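Local coordinates for protein restriction endonuclease AspBHI (Azoarcus sp., PDB 4OC8) that recognises modified DNA and cleaves it, working as a tetrameric, modification-dependent restriction enzyme, at residues Gln235-Glu247 with Val371-Thr385. Residues are numbered along the deposited sequence; the frame is centred on the assembly and turned at random.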
loop_
_atom_site.group_PDB
_atom_site.type_symbol
_atom_site.label_atom_id
_atom_site.label_comp_id
_atom_site.label_asym_id
_atom_site.label_seq_id
_atom_site.Cartn_x
_atom_site.Cartn_y
_atom_site.Cartn_z
ATOM N N GLN A 235 -5.722 -13.124 -25.003
ATOM C CA GLN A 235 -5.969 -12.108 -26.020
ATOM C C GLN A 235 -7.464 -11.957 -26.261
ATOM O O GLN A 235 -7.979 -10.836 -26.367
ATOM C CB GLN A 235 -5.250 -12.462 -27.322
ATOM C CG GLN A 235 -3.733 -12.414 -27.217
ATOM C CD GLN A 235 -3.040 -12.728 -28.527
ATOM O OE1 GLN A 235 -3.676 -13.143 -29.497
ATOM N NE2 GLN A 235 -1.726 -12.530 -28.563
ATOM N N ALA A 236 -8.161 -13.089 -26.333
ATOM C CA ALA A 236 -9.610 -13.074 -26.472
ATOM C C ALA A 236 -10.251 -12.395 -25.261
ATOM O O ALA A 236 -11.198 -11.609 -25.402
ATOM C CB ALA A 236 -10.140 -14.483 -26.646
ATOM N N LEU A 237 -9.717 -12.695 -24.077
ATOM C CA LEU A 237 -10.194 -12.073 -22.842
ATOM C C LEU A 237 -10.122 -10.544 -22.883
ATOM O O LEU A 237 -11.093 -9.868 -22.540
ATOM C CB LEU A 237 -9.411 -12.586 -21.632
ATOM C CG LEU A 237 -9.454 -14.084 -21.350
ATOM C CD1 LEU A 237 -8.687 -14.407 -20.076
ATOM C CD2 LEU A 237 -10.890 -14.567 -21.261
ATOM N N ILE A 238 -8.973 -10.003 -23.288
ATOM C CA ILE A 238 -8.816 -8.549 -23.388
ATOM C C ILE A 238 -9.710 -7.982 -24.495
ATOM O O ILE A 238 -10.262 -6.870 -24.385
ATOM C CB ILE A 238 -7.344 -8.153 -23.648
ATOM C CG1 ILE A 238 -6.454 -8.657 -22.517
ATOM C CG2 ILE A 238 -7.197 -6.644 -23.770
ATOM C CD1 ILE A 238 -6.809 -8.068 -21.169
ATOM N N GLU A 239 -9.858 -8.761 -25.560
ATOM C CA GLU A 239 -10.698 -8.353 -26.674
ATOM C C GLU A 239 -12.155 -8.186 -26.251
ATOM O O GLU A 239 -12.833 -7.267 -26.719
ATOM C CB GLU A 239 -10.578 -9.334 -27.845
ATOM C CG GLU A 239 -11.277 -8.871 -29.115
ATOM C CD GLU A 239 -10.934 -7.434 -29.493
ATOM O OE1 GLU A 239 -9.752 -7.038 -29.385
ATOM O OE2 GLU A 239 -11.858 -6.697 -29.902
ATOM N N VAL A 240 -12.634 -9.061 -25.366
ATOM C CA VAL A 240 -13.998 -8.929 -24.850
ATOM C C VAL A 240 -14.180 -7.565 -24.181
ATOM O O VAL A 240 -15.204 -6.889 -24.369
ATOM C CB VAL A 240 -14.365 -10.055 -23.860
ATOM C CG1 VAL A 240 -15.754 -9.831 -23.292
ATOM C CG2 VAL A 240 -14.296 -11.405 -24.542
ATOM N N ILE A 241 -13.166 -7.156 -23.425
ATOM C CA ILE A 241 -13.175 -5.852 -22.771
ATOM C C ILE A 241 -13.194 -4.721 -23.793
ATOM O O ILE A 241 -14.044 -3.834 -23.710
ATOM C CB ILE A 241 -11.975 -5.667 -21.817
ATOM C CG1 ILE A 241 -12.026 -6.699 -20.689
ATOM C CG2 ILE A 241 -11.964 -4.258 -21.235
ATOM C CD1 ILE A 241 -10.845 -6.630 -19.747
ATOM N N ARG A 242 -12.265 -4.752 -24.751
ATOM C CA ARG A 242 -12.226 -3.736 -25.812
ATOM C C ARG A 242 -13.572 -3.602 -26.530
ATOM O O ARG A 242 -13.981 -2.503 -26.914
ATOM C CB ARG A 242 -11.157 -4.063 -26.850
ATOM C CG ARG A 242 -9.730 -3.850 -26.413
ATOM C CD ARG A 242 -8.798 -4.024 -27.604
ATOM N NE ARG A 242 -7.439 -4.384 -27.211
ATOM C CZ ARG A 242 -6.977 -5.633 -27.169
ATOM N NH1 ARG A 242 -7.769 -6.650 -27.496
ATOM N NH2 ARG A 242 -5.723 -5.869 -26.801
ATOM N N GLN A 243 -14.248 -4.732 -26.714
ATOM C CA GLN A 243 -15.545 -4.751 -27.375
ATOM C C GLN A 243 -16.653 -4.184 -26.496
ATOM O O GLN A 243 -17.571 -3.534 -26.990
ATOM C CB GLN A 243 -15.901 -6.172 -27.820
ATOM C CG GLN A 243 -15.099 -6.657 -29.012
ATOM C CD GLN A 243 -15.265 -5.752 -30.216
ATOM O OE1 GLN A 243 -16.364 -5.613 -30.752
ATOM N NE2 GLN A 243 -14.174 -5.120 -30.640
ATOM N N ARG A 244 -16.569 -4.434 -25.194
ATOM C CA ARG A 244 -17.602 -3.964 -24.275
ATOM C C ARG A 244 -17.751 -2.439 -24.267
ATOM O O ARG A 244 -18.853 -1.919 -24.075
ATOM C CB ARG A 244 -17.332 -4.477 -22.856
ATOM C CG ARG A 244 -18.311 -3.978 -21.800
ATOM C CD ARG A 244 -19.726 -4.431 -22.096
ATOM N NE ARG A 244 -19.880 -5.869 -21.921
ATOM C CZ ARG A 244 -20.618 -6.427 -20.968
ATOM N NH1 ARG A 244 -21.284 -5.662 -20.109
ATOM N NH2 ARG A 244 -20.698 -7.751 -20.880
ATOM N N TYR A 245 -16.653 -1.723 -24.488
ATOM C CA TYR A 245 -16.682 -0.269 -24.338
ATOM C C TYR A 245 -16.526 0.529 -25.638
ATOM O O TYR A 245 -16.246 1.732 -25.607
ATOM C CB TYR A 245 -15.656 0.177 -23.289
ATOM C CG TYR A 245 -15.989 -0.333 -21.910
ATOM C CD1 TYR A 245 -16.950 0.300 -21.128
ATOM C CD2 TYR A 245 -15.362 -1.462 -21.393
ATOM C CE1 TYR A 245 -17.269 -0.172 -19.869
ATOM C CE2 TYR A 245 -15.674 -1.940 -20.131
ATOM C CZ TYR A 245 -16.628 -1.290 -19.375
ATOM O OH TYR A 245 -16.944 -1.762 -18.121
ATOM N N LYS A 246 -16.730 -0.139 -26.771
ATOM C CA LYS A 246 -16.630 0.507 -28.079
ATOM C C LYS A 246 -17.742 1.529 -28.304
ATOM O O LYS A 246 -17.550 2.509 -29.018
ATOM C CB LYS A 246 -16.627 -0.532 -29.209
ATOM C CG LYS A 246 -17.908 -1.346 -29.324
ATOM C CD LYS A 246 -17.751 -2.518 -30.290
ATOM C CE LYS A 246 -17.491 -2.044 -31.715
ATOM N NZ LYS A 246 -17.388 -3.181 -32.675
ATOM N N GLU A 247 -18.900 1.297 -27.691
ATOM C CA GLU A 247 -20.043 2.193 -27.843
ATOM C C GLU A 247 -20.077 3.272 -26.759
ATOM O O GLU A 247 -20.795 4.266 -26.884
ATOM C CB GLU A 247 -21.355 1.399 -27.843
ATOM C CG GLU A 247 -21.482 0.395 -28.993
ATOM C CD GLU A 247 -22.805 -0.378 -28.981
ATOM O OE1 GLU A 247 -23.592 -0.236 -28.013
ATOM O OE2 GLU A 247 -23.052 -1.131 -29.949
ATOM N N VAL A 371 -11.405 -15.132 -13.258
ATOM C CA VAL A 371 -11.979 -14.983 -14.586
ATOM C C VAL A 371 -10.997 -15.453 -15.650
ATOM O O VAL A 371 -10.010 -14.772 -15.925
ATOM C CB VAL A 371 -12.320 -13.520 -14.875
ATOM C CG1 VAL A 371 -12.895 -13.388 -16.260
ATOM C CG2 VAL A 371 -13.289 -12.989 -13.836
ATOM N N ARG A 372 -11.264 -16.613 -16.247
ATOM C CA ARG A 372 -10.350 -17.197 -17.229
ATOM C C ARG A 372 -10.965 -17.365 -18.619
ATOM O O ARG A 372 -10.272 -17.738 -19.571
ATOM C CB ARG A 372 -9.836 -18.550 -16.735
ATOM C CG ARG A 372 -9.014 -18.448 -15.478
ATOM C CD ARG A 372 -8.046 -19.603 -15.358
ATOM N NE ARG A 372 -6.808 -19.169 -14.725
ATOM C CZ ARG A 372 -6.688 -18.907 -13.426
ATOM N NH1 ARG A 372 -7.733 -19.040 -12.617
ATOM N NH2 ARG A 372 -5.523 -18.512 -12.932
ATOM N N THR A 373 -12.264 -17.097 -18.725
ATOM C CA THR A 373 -13.009 -17.347 -19.956
ATOM C C THR A 373 -13.824 -16.124 -20.363
ATOM O O THR A 373 -14.211 -15.327 -19.507
ATOM C CB THR A 373 -13.971 -18.543 -19.793
ATOM O OG1 THR A 373 -15.066 -18.173 -18.948
ATOM C CG2 THR A 373 -13.248 -19.740 -19.199
ATOM N N PRO A 374 -14.079 -15.965 -21.675
ATOM C CA PRO A 374 -14.870 -14.856 -22.226
ATOM C C PRO A 374 -16.236 -14.678 -21.566
ATOM O O PRO A 374 -16.658 -13.538 -21.346
ATOM C CB PRO A 374 -15.041 -15.253 -23.691
ATOM C CG PRO A 374 -13.811 -16.021 -23.999
ATOM C CD PRO A 374 -13.473 -16.783 -22.744
ATOM N N THR A 375 -16.915 -15.777 -21.251
ATOM C CA THR A 375 -18.219 -15.690 -20.600
ATOM C C THR A 375 -18.059 -15.073 -19.217
ATOM O O THR A 375 -18.845 -14.207 -18.808
ATOM C CB THR A 375 -18.881 -17.068 -20.451
ATOM O OG1 THR A 375 -18.598 -17.869 -21.606
ATOM C CG2 THR A 375 -20.390 -16.916 -20.283
ATOM N N GLN A 376 -17.025 -15.519 -18.508
ATOM C CA GLN A 376 -16.723 -14.997 -17.181
ATOM C C GLN A 376 -16.358 -13.518 -17.229
ATOM O O GLN A 376 -16.755 -12.753 -16.350
ATOM C CB GLN A 376 -15.610 -15.809 -16.518
ATOM C CG GLN A 376 -16.059 -17.179 -16.049
ATOM C CD GLN A 376 -14.919 -18.009 -15.500
ATOM O OE1 GLN A 376 -13.746 -17.686 -15.696
ATOM N NE2 GLN A 376 -15.259 -19.090 -14.806
ATOM N N VAL A 377 -15.602 -13.123 -18.254
ATOM C CA VAL A 377 -15.281 -11.716 -18.476
ATOM C C VAL A 377 -16.567 -10.921 -18.670
ATOM O O VAL A 377 -16.726 -9.832 -18.115
ATOM C CB VAL A 377 -14.382 -11.512 -19.715
ATOM C CG1 VAL A 377 -14.155 -10.034 -19.970
ATOM C CG2 VAL A 377 -13.058 -12.223 -19.545
ATOM N N ASP A 378 -17.486 -11.482 -19.454
ATOM C CA ASP A 378 -18.772 -10.836 -19.706
ATOM C C ASP A 378 -19.567 -10.623 -18.422
ATOM O O ASP A 378 -20.067 -9.521 -18.167
ATOM C CB ASP A 378 -19.595 -11.634 -20.719
ATOM C CG ASP A 378 -19.256 -11.275 -22.154
ATOM O OD1 ASP A 378 -18.964 -10.087 -22.411
ATOM O OD2 ASP A 378 -19.282 -12.177 -23.022
ATOM N N ALA A 379 -19.673 -11.675 -17.615
ATOM C CA ALA A 379 -20.374 -11.589 -16.335
ATOM C C ALA A 379 -19.718 -10.559 -15.416
ATOM O O ALA A 379 -20.404 -9.791 -14.733
ATOM C CB ALA A 379 -20.406 -12.941 -15.668
ATOM N N TRP A 380 -18.386 -10.552 -15.413
ATOM C CA TRP A 380 -17.606 -9.617 -14.619
ATOM C C TRP A 380 -17.919 -8.171 -14.997
ATOM O O TRP A 380 -18.173 -7.327 -14.126
ATOM C CB TRP A 380 -16.115 -9.901 -14.799
ATOM C CG TRP A 380 -15.218 -8.967 -14.045
ATOM C CD1 TRP A 380 -15.073 -8.887 -12.693
ATOM C CD2 TRP A 380 -14.331 -7.990 -14.601
ATOM N NE1 TRP A 380 -14.162 -7.915 -12.371
ATOM C CE2 TRP A 380 -13.688 -7.349 -13.528
ATOM C CE3 TRP A 380 -14.018 -7.592 -15.906
ATOM C CZ2 TRP A 380 -12.752 -6.335 -13.710
ATOM C CZ3 TRP A 380 -13.088 -6.583 -16.089
ATOM C CH2 TRP A 380 -12.465 -5.969 -14.998
ATOM N N LEU A 381 -17.905 -7.898 -16.300
ATOM C CA LEU A 381 -18.223 -6.572 -16.820
ATOM C C LEU A 381 -19.664 -6.168 -16.504
ATOM O O LEU A 381 -19.939 -5.006 -16.182
ATOM C CB LEU A 381 -17.966 -6.517 -18.326
ATOM C CG LEU A 381 -16.491 -6.552 -18.723
ATOM C CD1 LEU A 381 -16.329 -6.727 -20.219
ATOM C CD2 LEU A 381 -15.788 -5.288 -18.258
ATOM N N ASP A 382 -20.579 -7.130 -16.597
ATOM C CA ASP A 382 -21.963 -6.897 -16.204
ATOM C C ASP A 382 -21.998 -6.437 -14.752
ATOM O O ASP A 382 -22.704 -5.482 -14.400
ATOM C CB ASP A 382 -22.802 -8.167 -16.385
ATOM C CG ASP A 382 -23.066 -8.493 -17.848
ATOM O OD1 ASP A 382 -23.187 -7.549 -18.661
ATOM O OD2 ASP A 382 -23.156 -9.694 -18.181
ATOM N N GLY A 383 -21.208 -7.114 -13.923
ATOM C CA GLY A 383 -21.058 -6.756 -12.525
ATOM C C GLY A 383 -20.566 -5.335 -12.331
ATOM O O GLY A 383 -21.134 -4.579 -11.541
ATOM N N ILE A 384 -19.511 -4.966 -13.052
ATOM C CA ILE A 384 -18.967 -3.613 -12.946
ATOM C C ILE A 384 -20.003 -2.563 -13.321
ATOM O O ILE A 384 -20.261 -1.644 -12.549
ATOM C CB ILE A 384 -17.745 -3.408 -13.850
ATOM C CG1 ILE A 384 -16.702 -4.491 -13.600
ATOM C CG2 ILE A 384 -17.144 -2.022 -13.632
ATOM C CD1 ILE A 384 -15.521 -4.391 -14.529
ATOM N N THR A 385 -20.589 -2.704 -14.507
ATOM C CA THR A 385 -21.552 -1.719 -15.000
ATOM C C THR A 385 -22.766 -1.606 -14.084
ATOM O O THR A 385 -23.282 -0.512 -13.861
ATOM C CB THR A 385 -22.017 -2.032 -16.438
ATOM O OG1 THR A 385 -22.661 -3.311 -16.467
ATOM C CG2 THR A 385 -20.829 -2.041 -17.398
#
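Arg-244 reaches from the last turn of helix 235-244 to two acids one turn apart, Asp-378 and Asp-382, on helix 374-385. Arg-244 NH1 donates to Asp-382 OD1 at 3.0 Å. Arg-244 NH2 donates to Asp-378 OD1 at 3.3 Å with an N-H...O angle of 161°; a weak second bond from NH2 also falls on Asp-382 OD1. Both carboxylate oxygens lie close to the guanidinium plane, yet neither acid is coplanar with it: Asp-382 OD1 is approached from above its carboxylate, Asp-378 OD1 on its anti side but well out of the carboxylate plane. Bends at chi2 and chi3 fold the arginine chain over Leu-381, whose CB sits 3.7 Å above the centre of the guanidinium, while Leu-381 CD1 packs 3.6 Å from Arg-244 CB. An alanine in place of Arg-244 would probably leave Asp-378 and Asp-382, both acidic, without their shared counter-charge and uncover Leu-381. The two helices run in roughly the same direction, crossing at -35°, and join helix 232-244 to the chain's last helix, 374-386, in the half of the protein that carries the five-stranded mixed sheet of the PDDEXK-clan endonuclease; Ile-241 and Trp-380 continue the packing onto helix 251-263. Toward the N-terminal ends of the two helices the seam is mainly apolar. Val-240 CG1 meets Val-377 CG1 at 3.7 Å, and Leu-237 CD2 fits against Val-377 CG2 and the backbone at Thr-373 and Pro-374. Several polar groups of that turn are satisfied locally: Thr-373 and Gln-376 form a capping box, with a weak bond from Gln-376 N to Thr-373 OG1, and Gln-376 OE1 accepts from Arg-372 N at 2.8 Å, nearly straight. Away from the seam, Arg-242 NH1 is bound by Glu-239 OE1, and its NE and NH2 donate to the carbonyls of Tyr-307 and Thr-336.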